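Local coordinates for protein soluble lytic murein transglycosylase (Pseudomonas aeruginosa, PDB 5OHU) that cleaves the glycan strands of cell-wall peptidoglycan as a lytic transglycosylase, turning it over in both exolytic and endolytic fashion, at residues R344-R349 with D373-L378; S616-Y621 with A627-V632. All coordinates share one frame; numbering follows the deposited sequence.

Contact 1. Residues R344-R349 with D373-L378; sequences RYWQAR and DFYGFL
Tyr345 has its CG anti to the backbone N (chi1 173°), which carries the ring out toward helix 374-383. Leu378 has its CG beside its own backbone N, and this brings CG and its branches to that ring, with CD1 over one face. CD1 lies 3.9 Å from the centroid of the Tyr345 ring, 26° off the ring normal, a CH-pi contact. Leu378 CB lies over the same face, near CE1 and CZ, 3.5 Å from Tyr345 CE1. Arg349 CB, one turn further along the helix of Tyr345, lies over the opposite face, so the ring is held between two aliphatic groups.

The contact joins helices 341-354 and 374-383, which probably belong to the helical superhelix that builds the ring of the molecule in Slt70-like enzymes. The two segments run nearly parallel, 24° apart, with axes 10.0 Å from each other at closest approach. No hydrogen bond links them; the packing is apolar and buried. Helix 374-383 starts at Asp373, an N-cap whose OD1 accepts from Gly376 N at 3.2 Å.

Tyr375 comes in crosswise at the base of Tyr345, with CD1 3.9 Å from Tyr345 CB. Its ring also meets the indole of Trp346 obliquely, Tyr375 CE1 lying 3.9 Å from Trp346 NE1. Both polar ends have a partner in common: Trp346 NE1 and Tyr375 OH each hydrogen-bond to Glu600 OE1. Tyr375 OH also bonds to Gln612 and Arg342. Tyr345 OH is held by Asp596 and Arg382.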
# COMPACT_ATOMS: atom_id res chain seq x y z
N ARG A 344 8.35 -12.26 18.05
CA ARG A 344 9.37 -12.43 19.08
C ARG A 344 9.00 -11.62 20.32
O ARG A 344 9.12 -12.10 21.45
CB ARG A 344 10.75 -12.02 18.56
CG ARG A 344 11.38 -13.03 17.60
CD ARG A 344 12.82 -12.67 17.25
NE ARG A 344 12.80 -11.71 16.15
CZ ARG A 344 13.68 -10.72 15.97
NH1 ARG A 344 14.68 -10.56 16.83
NH2 ARG A 344 13.56 -9.92 14.92
N TYR A 345 8.50 -10.40 20.11
CA TYR A 345 8.06 -9.63 21.26
C TYR A 345 6.91 -10.31 21.98
O TYR A 345 6.93 -10.46 23.20
CB TYR A 345 7.66 -8.20 20.87
CG TYR A 345 7.05 -7.48 22.06
CD1 TYR A 345 7.88 -7.00 23.09
CD2 TYR A 345 5.67 -7.33 22.19
CE1 TYR A 345 7.35 -6.38 24.21
CE2 TYR A 345 5.12 -6.71 23.29
CZ TYR A 345 5.97 -6.23 24.30
OH TYR A 345 5.43 -5.61 25.41
N TRP A 346 5.87 -10.72 21.23
CA TRP A 346 4.70 -11.24 21.92
C TRP A 346 4.95 -12.61 22.53
O TRP A 346 4.33 -12.94 23.55
CB TRP A 346 3.49 -11.23 20.98
CG TRP A 346 2.91 -9.82 20.90
CD1 TRP A 346 2.92 -8.98 19.83
CD2 TRP A 346 2.30 -9.08 21.98
NE1 TRP A 346 2.34 -7.77 20.16
CE2 TRP A 346 1.96 -7.81 21.47
CE3 TRP A 346 2.02 -9.38 23.32
CZ2 TRP A 346 1.34 -6.83 22.27
CZ3 TRP A 346 1.39 -8.40 24.11
CH2 TRP A 346 1.06 -7.15 23.58
N GLN A 347 5.89 -13.39 22.00
CA GLN A 347 6.25 -14.62 22.69
C GLN A 347 6.82 -14.33 24.08
O GLN A 347 6.38 -14.93 25.08
CB GLN A 347 7.26 -15.43 21.87
CG GLN A 347 7.77 -16.63 22.65
CD GLN A 347 8.54 -17.61 21.78
OE1 GLN A 347 9.74 -17.75 21.93
NE2 GLN A 347 7.84 -18.26 20.86
N ALA A 348 7.79 -13.42 24.16
CA ALA A 348 8.33 -13.02 25.46
C ALA A 348 7.26 -12.42 26.36
O ALA A 348 7.17 -12.76 27.54
CB ALA A 348 9.48 -12.03 25.26
N ARG A 349 6.41 -11.55 25.80
CA ARG A 349 5.47 -10.80 26.64
C ARG A 349 4.30 -11.67 27.11
O ARG A 349 3.87 -11.56 28.27
CB ARG A 349 4.95 -9.56 25.88
CG ARG A 349 3.84 -8.77 26.62
CD ARG A 349 4.47 -8.03 27.82
NE ARG A 349 3.47 -7.32 28.63
CZ ARG A 349 3.62 -6.98 29.91
NH1 ARG A 349 4.72 -7.30 30.58
NH2 ARG A 349 2.65 -6.34 30.54
N ASP A 373 13.10 -1.07 15.68
CA ASP A 373 11.72 -0.73 15.35
C ASP A 373 10.88 -0.69 16.63
O ASP A 373 11.39 -0.78 17.75
CB ASP A 373 11.17 -1.69 14.30
CG ASP A 373 10.90 -3.08 14.84
OD1 ASP A 373 11.42 -3.44 15.92
OD2 ASP A 373 10.18 -3.83 14.16
N PHE A 374 9.56 -0.58 16.44
CA PHE A 374 8.63 -0.43 17.56
C PHE A 374 8.77 -1.56 18.57
O PHE A 374 8.81 -1.32 19.78
CB PHE A 374 7.19 -0.34 17.02
CG PHE A 374 6.12 -0.38 18.08
CD1 PHE A 374 5.82 0.78 18.82
CD2 PHE A 374 5.44 -1.56 18.38
CE1 PHE A 374 4.85 0.79 19.81
CE2 PHE A 374 4.45 -1.56 19.36
CZ PHE A 374 4.16 -0.38 20.09
N TYR A 375 8.83 -2.81 18.10
CA TYR A 375 8.90 -3.94 19.03
C TYR A 375 10.26 -4.04 19.73
O TYR A 375 10.33 -4.60 20.83
CB TYR A 375 8.57 -5.24 18.29
CG TYR A 375 7.14 -5.27 17.76
CD1 TYR A 375 6.06 -5.47 18.62
CD2 TYR A 375 6.87 -5.06 16.40
CE1 TYR A 375 4.75 -5.47 18.15
CE2 TYR A 375 5.56 -5.07 15.92
CZ TYR A 375 4.50 -5.28 16.80
OH TYR A 375 3.21 -5.29 16.32
N GLY A 376 11.33 -3.54 19.12
CA GLY A 376 12.59 -3.44 19.85
C GLY A 376 12.51 -2.44 21.00
O GLY A 376 13.02 -2.69 22.09
N PHE A 377 11.85 -1.30 20.77
CA PHE A 377 11.60 -0.36 21.86
C PHE A 377 10.79 -1.01 22.98
O PHE A 377 11.12 -0.87 24.16
CB PHE A 377 10.87 0.88 21.33
CG PHE A 377 11.74 1.79 20.49
CD1 PHE A 377 12.85 2.43 21.05
CD2 PHE A 377 11.46 2.00 19.16
CE1 PHE A 377 13.65 3.28 20.27
CE2 PHE A 377 12.24 2.82 18.38
CZ PHE A 377 13.33 3.47 18.92
N LEU A 378 9.72 -1.73 22.62
CA LEU A 378 8.91 -2.41 23.63
C LEU A 378 9.74 -3.40 24.43
O LEU A 378 9.64 -3.45 25.66
CB LEU A 378 7.73 -3.13 22.98
CG LEU A 378 6.55 -2.34 22.42
CD1 LEU A 378 5.34 -3.24 22.46
CD2 LEU A 378 6.27 -1.03 23.19

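Contact 2. Residues S616-Y621 with A627-V632; sequences SYAVIY and APQPIV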
# COMPACT_ATOMS: atom_id res chain seq x y z
N SER A 616 7.31 5.35 17.62
CA SER A 616 8.73 5.08 17.45
C SER A 616 9.47 6.33 17.00
O SER A 616 10.57 6.62 17.48
CB SER A 616 8.94 3.94 16.44
OG SER A 616 8.39 2.72 16.93
N TYR A 617 8.88 7.09 16.08
CA TYR A 617 9.53 8.29 15.57
C TYR A 617 9.68 9.33 16.68
O TYR A 617 10.70 10.03 16.72
CB TYR A 617 8.73 8.88 14.40
CG TYR A 617 8.62 8.00 13.16
CD1 TYR A 617 9.44 6.87 13.00
CD2 TYR A 617 7.70 8.28 12.16
CE1 TYR A 617 9.33 6.06 11.87
CE2 TYR A 617 7.59 7.49 11.03
CZ TYR A 617 8.41 6.38 10.89
OH TYR A 617 8.29 5.60 9.77
N ALA A 618 8.69 9.43 17.57
CA ALA A 618 8.77 10.41 18.64
C ALA A 618 9.93 10.10 19.57
O ALA A 618 10.54 11.02 20.12
CB ALA A 618 7.45 10.46 19.42
N VAL A 619 10.24 8.82 19.77
CA VAL A 619 11.42 8.48 20.57
C VAL A 619 12.65 9.08 19.92
O VAL A 619 13.47 9.73 20.57
CB VAL A 619 11.55 6.96 20.73
CG1 VAL A 619 12.87 6.64 21.39
CG2 VAL A 619 10.42 6.40 21.57
N ILE A 620 12.80 8.86 18.61
CA ILE A 620 13.99 9.35 17.91
C ILE A 620 14.04 10.86 17.97
O ILE A 620 15.08 11.46 18.27
CB ILE A 620 14.00 8.83 16.46
CG1 ILE A 620 14.03 7.31 16.48
CG2 ILE A 620 15.20 9.36 15.70
CD1 ILE A 620 15.19 6.79 17.27
N TYR A 621 12.90 11.51 17.69
CA TYR A 621 12.90 12.97 17.70
C TYR A 621 13.17 13.50 19.10
O TYR A 621 13.75 14.58 19.24
CB TYR A 621 11.58 13.49 17.14
CG TYR A 621 11.59 13.55 15.63
CD1 TYR A 621 12.50 14.35 14.95
CD2 TYR A 621 10.69 12.78 14.88
CE1 TYR A 621 12.53 14.40 13.57
CE2 TYR A 621 10.70 12.83 13.49
CZ TYR A 621 11.62 13.64 12.84
OH TYR A 621 11.65 13.71 11.46
N ALA A 627 15.12 16.09 24.38
CA ALA A 627 13.91 16.07 25.19
C ALA A 627 13.42 14.63 25.18
O ALA A 627 12.45 14.29 24.49
CB ALA A 627 12.86 17.04 24.64
N PRO A 628 14.07 13.76 25.95
CA PRO A 628 13.84 12.32 25.82
C PRO A 628 12.38 11.95 25.96
O PRO A 628 11.64 12.48 26.80
CB PRO A 628 14.66 11.70 26.97
CG PRO A 628 15.42 12.85 27.62
CD PRO A 628 15.26 14.06 26.77
N GLN A 629 11.97 11.01 25.12
CA GLN A 629 10.59 10.56 24.97
C GLN A 629 10.61 9.04 25.08
O GLN A 629 11.14 8.36 24.19
CB GLN A 629 10.03 11.01 23.61
CG GLN A 629 8.61 10.57 23.28
CD GLN A 629 7.60 10.92 24.34
OE1 GLN A 629 7.17 10.07 25.13
NE2 GLN A 629 7.20 12.17 24.36
N PRO A 630 10.09 8.47 26.16
CA PRO A 630 9.93 7.02 26.22
C PRO A 630 8.89 6.57 25.20
O PRO A 630 8.05 7.35 24.76
CB PRO A 630 9.44 6.77 27.65
CG PRO A 630 8.91 8.09 28.14
CD PRO A 630 9.58 9.16 27.35
N ILE A 631 8.91 5.27 24.86
CA ILE A 631 7.99 4.78 23.83
C ILE A 631 6.54 5.06 24.21
O ILE A 631 5.71 5.36 23.34
CB ILE A 631 8.25 3.29 23.54
CG1 ILE A 631 7.40 2.83 22.33
CG2 ILE A 631 7.96 2.42 24.77
CD1 ILE A 631 7.90 3.37 20.99
N VAL A 632 6.19 4.95 25.50
CA VAL A 632 4.94 5.48 26.03
C VAL A 632 5.21 6.11 27.39
O VAL A 632 6.12 5.70 28.13
CB VAL A 632 3.82 4.43 26.18
CG1 VAL A 632 3.18 4.10 24.83
CG2 VAL A 632 4.36 3.20 26.89
O HOH W 1 14.05 9.94 23.32
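The long C-terminal helix 605-624 is followed by a loop that turns back along it, and this contact is where the loop lies against the helix. It lies where this helix and its loop meet Phe377 of helix 374-383, which packs on Ile631, and Arg569 of the lysozyme-like transglycosylase SLT family region, which touches Ala618 and Gln629. Segment 627-632 has no regular structure and passes Val619, whose CA is 4.9 Å from that of Gln629. Most of the touching residues are buried.

Val619 carries much of the packing. Its CG2, anti to the carbonyl carbon, reaches the loop backbone and lies 3.4 Å from Gln629 O. The same methyl is 3.7 Å from Ile631 CA, so it sits against the main chain on both sides of Pro630. Ile631 has its CG1 anti to the backbone N (chi1 -173°), and its CD1 returns toward the helix. That methyl meets Val619 CG2 at 4.0 Å and also lies near Ser616. Ser616 OG has its hydrogen bond within the helix, to Gln612 O.

One residue earlier on the helix, Ala618 meets the aliphatic part of Gln629. Gln629 CB and CG lie against the Ala618 carbonyl, CB 3.5 Å from Ala618 O, and Gln629 CG is 4.0 Å from Ala618 CB. The backbone of Ile631 is bonded at both ends, its N to Tyr387 OH and its O to Arg569 NH2.

No direct hydrogen bond joins the two segments, but one water bridges them: it donates to Val619 O at 2.8 Å and accepts from Gln629 N at 3.0 Å.

From the N terminus, contact 1 comes first. It closes a loop of 23 residues that includes helix 360-368, bringing helix 374-383 back beside helix 341-354. Contact 2 opens far later and spans five residues, the last turn of helix 605-624 and the start of the loop. The two are in series, neither nested nor crossed, and their centres are about 16 Å apart. They still touch, because helix 374-383, part of contact 1, also packs on contact 2. Phe374 and Phe377 face helix 605-624 and the loop after it. Phe377 CE1 is 3.6 Å from Val619 CG1. Helix 374-383 thus joins helix 341-354 to helix 605-624 and its loop.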